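PDB 5M45: acetone carboxylase alpha subunit from Xanthobacter autotrophicus Py2, which belongs to the hydantoinase B/oxoprolinase family and holds bound manganese and magnesium ions. Local coordinates for residues 350-353 / 354-358. Numbering follows the deposited sequence.
Sequences VSFT and SGIWV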
loop_
_atom_site.group_PDB
_atom_site.type_symbol
_atom_site.label_atom_id
_atom_site.label_comp_id
_atom_site.label_asym_id
_atom_site.label_seq_id
_atom_site.Cartn_x
_atom_site.Cartn_y
_atom_site.Cartn_z
ATOM N N VAL A 350 10.776 17.126 10.360
ATOM C CA VAL A 350 10.833 17.923 9.134
ATOM C C VAL A 350 9.529 18.690 8.860
ATOM O O VAL A 350 9.579 19.903 8.605
ATOM C CB VAL A 350 11.192 17.050 7.894
ATOM C CG1 VAL A 350 11.056 17.852 6.613
ATOM C CG2 VAL A 350 12.611 16.462 8.005
ATOM N N SER A 351 8.377 18.010 8.858
ATOM C CA SER A 351 7.118 18.710 8.605
ATOM C C SER A 351 6.798 19.737 9.719
ATOM O O SER A 351 6.310 20.824 9.427
ATOM C CB SER A 351 5.961 17.718 8.418
ATOM O OG SER A 351 5.776 16.878 9.570
ATOM N N PHE A 352 7.074 19.376 10.981
ATOM C CA PHE A 352 6.845 20.295 12.073
ATOM C C PHE A 352 7.677 21.588 11.965
ATOM O O PHE A 352 7.122 22.689 12.050
ATOM C CB PHE A 352 7.094 19.625 13.434
ATOM C CG PHE A 352 6.721 20.495 14.618
ATOM C CD1 PHE A 352 5.404 20.578 15.026
ATOM C CD2 PHE A 352 7.665 21.223 15.274
ATOM C CE1 PHE A 352 5.040 21.404 16.104
ATOM C CE2 PHE A 352 7.320 22.023 16.391
ATOM C CZ PHE A 352 6.006 22.128 16.782
ATOM N N THR A 353 8.980 21.464 11.752
ATOM C CA THR A 353 9.877 22.624 11.663
ATOM C C THR A 353 9.726 23.421 10.331
ATOM O O THR A 353 9.872 24.682 10.317
ATOM C CB THR A 353 11.343 22.237 11.896
ATOM O OG1 THR A 353 11.789 21.306 10.902
ATOM C CG2 THR A 353 11.550 21.664 13.314
ATOM N N SER A 354 9.435 22.717 9.236
ATOM C CA SER A 354 9.130 23.376 7.943
ATOM C C SER A 354 7.875 24.271 8.028
ATOM O O SER A 354 7.848 25.367 7.434
ATOM C CB SER A 354 9.033 22.378 6.779
ATOM O OG SER A 354 10.278 21.715 6.600
ATOM N N GLY A 355 6.870 23.836 8.796
ATOM C CA GLY A 355 5.703 24.675 9.034
ATOM C C GLY A 355 5.986 25.938 9.848
ATOM O O GLY A 355 5.364 26.989 9.616
ATOM N N ILE A 356 6.909 25.845 10.817
ATOM C CA ILE A 356 7.354 27.047 11.540
ATOM C C ILE A 356 8.020 28.021 10.552
ATOM O O ILE A 356 7.797 29.251 10.634
ATOM C CB ILE A 356 8.258 26.700 12.736
ATOM C CG1 ILE A 356 7.467 25.897 13.786
ATOM C CG2 ILE A 356 8.846 27.993 13.387
ATOM C CD1 ILE A 356 8.334 25.189 14.848
ATOM N N TRP A 357 8.797 27.479 9.611
ATOM C CA TRP A 357 9.433 28.265 8.536
ATOM C C TRP A 357 8.372 28.949 7.669
ATOM O O TRP A 357 8.497 30.143 7.383
ATOM C CB TRP A 357 10.417 27.393 7.732
ATOM C CG TRP A 357 11.037 28.056 6.548
ATOM C CD1 TRP A 357 12.204 28.741 6.520
ATOM C CD2 TRP A 357 10.506 28.110 5.224
ATOM N NE1 TRP A 357 12.460 29.211 5.240
ATOM C CE2 TRP A 357 11.431 28.815 4.422
ATOM C CE3 TRP A 357 9.361 27.573 4.611
ATOM C CZ2 TRP A 357 11.230 29.021 3.046
ATOM C CZ3 TRP A 357 9.146 27.781 3.267
ATOM C CH2 TRP A 357 10.074 28.515 2.498
ATOM N N VAL A 358 7.294 28.227 7.329
ATOM C CA VAL A 358 6.153 28.816 6.598
ATOM C C VAL A 358 5.577 30.032 7.345
ATOM O O VAL A 358 5.372 31.102 6.744
ATOM C CB VAL A 358 5.058 27.749 6.293
ATOM C CG1 VAL A 358 3.807 28.398 5.704
ATOM C CG2 VAL A 358 5.593 26.692 5.311
#
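The phenyl ring of Phe352 meets Ile356, one turn further along the helix, obliquely: the delta methyl CD1 lies 3.7 Å from CE2. Phe334 packs edge-to-face with the same ring, and the ring of Trp408 meets it at about 45°. At the edge of the Trp357 indole, in its plane, sits the carbonyl oxygen of Ser354, while NE1 donates to Asn371 O. Ile356 CG1 stands beside its backbone N, and the extended chain beyond it carries CD1 back to the Phe352 ring.

Val350 O is gripped twice by one residue. Ser354 N donates to it at 2.9 Å, and Ser354 OG, at 2.8 Å, comes from the other face of the carbonyl plane, 36° out of it. With OG beside its own backbone N (chi1 -62°), this buried hydroxyl folds back onto the preceding turn. Thr353 OG1, from a different rotamer, bonds to Gln349 O.

Ile356 N to Phe352 O is weak at 3.4 Å; that carbonyl also accepts from Trp408 NE1. Amides bonded to carbonyls four residues back define the alpha-helix, where serine and threonine commonly return a hydroxyl likewise. Buried helix 349-361 packs Phe352 and Ile356 on helix 401-422, and Val350 lies beside the pentaoxaheptadecan-1-ol pocket, touching Ala117 and Phe773.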